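Local coordinates for protein aldose-aldose oxidoreductase (Caulobacter crescentus, PDB 5A04) that probably oxidises one aldose sugar while reducing another, using a tightly held NADP(H) cofactor, at residues A[216-228]-A[236-248]. Numbering follows the deposited sequence.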
loop_
_atom_site.group_PDB
_atom_site.type_symbol
_atom_site.label_atom_id
_atom_site.label_comp_id
_atom_site.label_asym_id
_atom_site.label_seq_id
_atom_site.Cartn_x
_atom_site.Cartn_y
_atom_site.Cartn_z
ATOM N N PRO A 216 -23.902 11.749 1.770
ATOM C CA PRO A 216 -24.139 13.076 2.347
ATOM C C PRO A 216 -22.876 13.728 2.918
ATOM O O PRO A 216 -22.855 14.934 3.134
ATOM C CB PRO A 216 -25.164 12.807 3.462
ATOM C CG PRO A 216 -25.270 11.335 3.585
ATOM C CD PRO A 216 -24.811 10.728 2.314
ATOM N N ARG A 217 -21.836 12.937 3.161
ATOM C CA ARG A 217 -20.590 13.486 3.691
ATOM C C ARG A 217 -19.760 14.196 2.619
ATOM O O ARG A 217 -18.926 15.046 2.934
ATOM C CB ARG A 217 -19.735 12.376 4.304
ATOM C CG ARG A 217 -20.295 11.764 5.565
ATOM C CD ARG A 217 -19.432 10.572 5.995
ATOM N NE ARG A 217 -19.569 9.442 5.080
ATOM C CZ ARG A 217 -18.826 8.335 5.116
ATOM N NH1 ARG A 217 -17.872 8.185 6.030
ATOM N NH2 ARG A 217 -19.040 7.364 4.228
ATOM N N PHE A 218 -19.964 13.820 1.359
ATOM C CA PHE A 218 -18.961 14.126 0.341
ATOM C C PHE A 218 -19.503 14.952 -0.831
ATOM O O PHE A 218 -19.173 14.694 -1.983
ATOM C CB PHE A 218 -18.340 12.820 -0.175
ATOM C CG PHE A 218 -17.693 11.976 0.906
ATOM C CD1 PHE A 218 -16.745 12.516 1.760
ATOM C CD2 PHE A 218 -18.045 10.640 1.063
ATOM C CE1 PHE A 218 -16.150 11.737 2.759
ATOM C CE2 PHE A 218 -17.470 9.858 2.055
ATOM C CZ PHE A 218 -16.516 10.400 2.903
ATOM N N GLY A 219 -20.324 15.951 -0.526
ATOM C CA GLY A 219 -20.814 16.854 -1.549
ATOM C C GLY A 219 -19.748 17.849 -1.976
ATOM O O GLY A 219 -19.798 18.382 -3.089
ATOM N N GLU A 220 -18.778 18.113 -1.101
ATOM C CA GLU A 220 -17.829 19.198 -1.367
ATOM C C GLU A 220 -16.364 18.779 -1.446
ATOM O O GLU A 220 -15.597 19.373 -2.200
ATOM C CB GLU A 220 -17.965 20.295 -0.306
ATOM C CG GLU A 220 -19.360 20.878 -0.237
ATOM C CD GLU A 220 -19.404 22.215 0.460
ATOM O OE1 GLU A 220 -18.342 22.703 0.910
ATOM O OE2 GLU A 220 -20.510 22.776 0.552
ATOM N N VAL A 221 -15.969 17.777 -0.666
ATOM C CA VAL A 221 -14.562 17.391 -0.624
ATOM C C VAL A 221 -14.395 15.902 -0.916
ATOM O O VAL A 221 -15.385 15.165 -0.948
ATOM C CB VAL A 221 -13.919 17.735 0.741
ATOM C CG1 VAL A 221 -14.071 19.235 1.035
ATOM C CG2 VAL A 221 -14.524 16.897 1.873
ATOM N N GLU A 222 -13.153 15.456 -1.119
ATOM C CA GLU A 222 -12.925 14.084 -1.574
ATOM C C GLU A 222 -12.858 13.091 -0.423
ATOM O O GLU A 222 -12.456 13.424 0.697
ATOM C CB GLU A 222 -11.645 13.991 -2.428
ATOM C CG GLU A 222 -10.309 13.942 -1.677
ATOM C CD GLU A 222 -9.857 15.278 -1.095
ATOM O OE1 GLU A 222 -10.471 16.336 -1.388
ATOM O OE2 GLU A 222 -8.857 15.272 -0.332
ATOM N N ASP A 223 -13.250 11.859 -0.732
ATOM C CA ASP A 223 -13.183 10.754 0.214
ATOM C C ASP A 223 -11.833 10.061 0.069
ATOM O O ASP A 223 -10.945 10.265 0.894
ATOM C CB ASP A 223 -14.344 9.785 -0.030
ATOM C CG ASP A 223 -14.207 8.489 0.756
ATOM O OD1 ASP A 223 -13.387 8.427 1.693
ATOM O OD2 ASP A 223 -14.946 7.541 0.434
ATOM N N ILE A 224 -11.683 9.244 -0.969
ATOM C CA ILE A 224 -10.413 8.561 -1.218
ATOM C C ILE A 224 -9.586 9.294 -2.267
ATOM O O ILE A 224 -10.092 9.645 -3.332
ATOM C CB ILE A 224 -10.624 7.099 -1.681
ATOM C CG1 ILE A 224 -11.214 6.262 -0.541
ATOM C CG2 ILE A 224 -9.299 6.485 -2.128
ATOM C CD1 ILE A 224 -11.620 4.837 -0.970
ATOM N N ILE A 225 -8.322 9.547 -1.960
ATOM C CA ILE A 225 -7.391 9.945 -3.014
ATOM C C ILE A 225 -6.038 9.297 -2.715
ATOM O O ILE A 225 -5.310 9.676 -1.794
ATOM C CB ILE A 225 -7.302 11.500 -3.187
ATOM C CG1 ILE A 225 -6.366 11.851 -4.350
ATOM C CG2 ILE A 225 -6.897 12.224 -1.877
ATOM C CD1 ILE A 225 -6.459 13.331 -4.771
ATOM N N ASN A 226 -5.742 8.254 -3.485
ATOM C CA ASN A 226 -4.521 7.485 -3.302
ATOM C C ASN A 226 -3.482 8.009 -4.257
ATOM O O ASN A 226 -3.819 8.436 -5.367
ATOM C CB ASN A 226 -4.778 5.995 -3.544
ATOM C CG ASN A 226 -5.832 5.439 -2.608
ATOM O OD1 ASN A 226 -6.045 5.970 -1.504
ATOM N ND2 ASN A 226 -6.497 4.365 -3.033
ATOM N N PHE A 227 -2.224 7.997 -3.848
ATOM C CA PHE A 227 -1.206 8.595 -4.696
ATOM C C PHE A 227 0.093 7.820 -4.670
ATOM O O PHE A 227 0.371 7.040 -3.745
ATOM C CB PHE A 227 -0.973 10.074 -4.321
ATOM C CG PHE A 227 -0.734 10.326 -2.848
ATOM C CD1 PHE A 227 -1.802 10.419 -1.953
ATOM C CD2 PHE A 227 0.559 10.529 -2.373
ATOM C CE1 PHE A 227 -1.569 10.674 -0.579
ATOM C CE2 PHE A 227 0.790 10.797 -1.016
ATOM C CZ PHE A 227 -0.272 10.864 -0.125
ATOM N N GLN A 228 0.856 7.991 -5.746
ATOM C CA GLN A 228 2.168 7.378 -5.883
ATOM C C GLN A 228 3.195 8.486 -5.956
ATOM O O GLN A 228 2.943 9.502 -6.602
ATOM C CB GLN A 228 2.260 6.539 -7.156
ATOM C CG GLN A 228 1.191 5.480 -7.280
ATOM C CD GLN A 228 1.447 4.589 -8.467
ATOM O OE1 GLN A 228 1.330 5.026 -9.620
ATOM N NE2 GLN A 228 1.818 3.328 -8.201
ATOM N N THR A 236 10.293 4.694 -4.126
ATOM C CA THR A 236 8.895 4.857 -4.519
ATOM C C THR A 236 7.992 4.846 -3.290
ATOM O O THR A 236 8.345 4.269 -2.260
ATOM C CB THR A 236 8.439 3.731 -5.478
ATOM O OG1 THR A 236 8.494 2.473 -4.785
ATOM C CG2 THR A 236 9.356 3.663 -6.699
ATOM N N ALA A 237 6.824 5.473 -3.388
ATOM C CA ALA A 237 5.830 5.337 -2.325
ATOM C C ALA A 237 4.439 5.140 -2.911
ATOM O O ALA A 237 4.069 5.769 -3.908
ATOM C CB ALA A 237 5.848 6.552 -1.383
ATOM N N ASN A 238 3.694 4.221 -2.301
ATOM C CA ASN A 238 2.265 4.018 -2.560
ATOM C C ASN A 238 1.518 4.470 -1.325
ATOM O O ASN A 238 1.748 3.907 -0.245
ATOM C CB ASN A 238 1.921 2.542 -2.787
ATOM C CG ASN A 238 1.925 2.127 -4.239
ATOM O OD1 ASN A 238 2.217 2.915 -5.143
ATOM N ND2 ASN A 238 1.613 0.851 -4.467
ATOM N N CYS A 239 0.614 5.432 -1.484
ATOM C CA CYS A 239 -0.045 6.074 -0.351
ATOM C C CYS A 239 -1.560 6.034 -0.451
ATOM O O CYS A 239 -2.135 6.328 -1.509
ATOM C CB CYS A 239 0.417 7.531 -0.250
ATOM S SG CYS A 239 2.223 7.757 -0.137
ATOM N N VAL A 240 -2.214 5.703 0.660
ATOM C CA VAL A 240 -3.666 5.814 0.752
ATOM C C VAL A 240 -4.068 7.005 1.624
ATOM O O VAL A 240 -3.477 7.225 2.680
ATOM C CB VAL A 240 -4.294 4.520 1.327
ATOM C CG1 VAL A 240 -5.718 4.770 1.835
ATOM C CG2 VAL A 240 -4.271 3.405 0.270
ATOM N N SER A 241 -5.070 7.757 1.163
ATOM C CA SER A 241 -5.743 8.798 1.948
ATOM C C SER A 241 -7.241 8.546 1.855
ATOM O O SER A 241 -7.774 8.476 0.742
ATOM C CB SER A 241 -5.409 10.196 1.400
ATOM O OG SER A 241 -6.107 11.196 2.121
ATOM N N ALA A 242 -7.934 8.402 2.991
ATOM C CA ALA A 242 -9.340 8.008 2.924
ATOM C C ALA A 242 -10.181 8.561 4.077
ATOM O O ALA A 242 -9.693 8.744 5.190
ATOM C CB ALA A 242 -9.450 6.473 2.892
ATOM N N TYR A 243 -11.453 8.802 3.788
ATOM C CA TYR A 243 -12.423 9.209 4.794
ATOM C C TYR A 243 -13.499 8.128 4.990
ATOM O O TYR A 243 -14.496 8.362 5.676
ATOM C CB TYR A 243 -13.085 10.532 4.390
ATOM C CG TYR A 243 -12.507 11.802 5.003
ATOM C CD1 TYR A 243 -11.704 11.771 6.137
ATOM C CD2 TYR A 243 -12.804 13.047 4.450
ATOM C CE1 TYR A 243 -11.214 12.946 6.702
ATOM C CE2 TYR A 243 -12.324 14.220 5.006
ATOM C CZ TYR A 243 -11.530 14.173 6.127
ATOM O OH TYR A 243 -11.072 15.356 6.664
ATOM N N SER A 244 -13.326 6.970 4.359
ATOM C CA SER A 244 -14.339 5.909 4.437
ATOM C C SER A 244 -13.777 4.563 4.911
ATOM O O SER A 244 -14.502 3.570 4.943
ATOM C CB SER A 244 -15.046 5.731 3.081
ATOM O OG SER A 244 -14.133 5.403 2.037
ATOM N N VAL A 245 -12.501 4.524 5.278
ATOM C CA VAL A 245 -11.927 3.339 5.934
ATOM C C VAL A 245 -11.003 3.771 7.056
ATOM O O VAL A 245 -10.543 4.908 7.081
ATOM C CB VAL A 245 -11.124 2.431 4.966
ATOM C CG1 VAL A 245 -12.001 1.895 3.853
ATOM C CG2 VAL A 245 -9.915 3.168 4.398
ATOM N N ASN A 246 -10.716 2.859 7.979
ATOM C CA ASN A 246 -9.738 3.138 9.026
ATOM C C ASN A 246 -8.395 2.466 8.751
ATOM O O ASN A 246 -8.315 1.251 8.570
ATOM C CB ASN A 246 -10.266 2.685 10.389
ATOM C CG ASN A 246 -11.496 3.454 10.809
ATOM O OD1 ASN A 246 -11.435 4.666 11.036
ATOM N ND2 ASN A 246 -12.623 2.758 10.915
ATOM N N CYS A 247 -7.340 3.269 8.722
ATOM C CA CYS A 247 -5.999 2.753 8.553
ATOM C C CYS A 247 -5.004 3.763 9.066
ATOM O O CYS A 247 -5.237 4.967 9.007
ATOM C CB CYS A 247 -5.699 2.436 7.088
ATOM S SG CYS A 247 -6.175 3.753 5.913
ATOM N N ASN A 248 -3.881 3.267 9.546
ATOM C CA ASN A 248 -2.857 4.152 10.063
ATOM C C ASN A 248 -1.582 3.374 10.171
ATOM O O ASN A 248 -1.340 2.708 11.175
ATOM C CB ASN A 248 -3.251 4.727 11.430
ATOM C CG ASN A 248 -2.315 5.848 11.874
ATOM O OD1 ASN A 248 -1.102 5.686 11.879
ATOM N ND2 ASN A 248 -2.879 7.003 12.196
HETATM O O HOH W 1 -17.177 5.291 5.892
#
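One face of the F227 ring is met by CB of C239, 3.4 Å from the ring centroid, a CH-pi contact; S241 CB stands at the ring's edge. C239 SG sits obliquely to the same ring, a sulfur-aromatic contact. The F218 ring is sandwiched between R217 CB and D223 CB of its own segment, on opposite faces, while Y243 O lies at its edge. Strands 224-230 and 236-242 form a beta hairpin in the mixed sheet of the C-terminal alpha/beta domain. F227 CG lies between backbone N and carbonyl carbon (chi1 50°), which brings the ring face over C239 CB. F227 and C239 form a hydrogen-bonded antiparallel pair: F227 N donates to C239 O at 2.9 Å and C239 N to F227 O at 2.8 Å. Beyond the strand ends, the D223 carboxylate spans two residues. D223 OD1 accepts from Y243 N at 2.9 Å, nearly along the C-O axis of D223. D223 OD2 accepts from S244 OG at 2.8 Å on its syn lone pair. It also forms a salt bridge with R155 of the second subunit, whose NE bonds S244 OG. An alanine at D223 would remove both acceptors and is likely to leave that R155 without this charge partner. Y243 also touches D185 of the glucose pocket. At the far end, Q228 and N238 lie side by side. The Q228 amide has its strongest polar partner in N206. Q228 NE2, also bonded to N226 O of the second subunit, donates to N238 OD1 at 3.1 Å, in the carbonyl plane and on a lone pair.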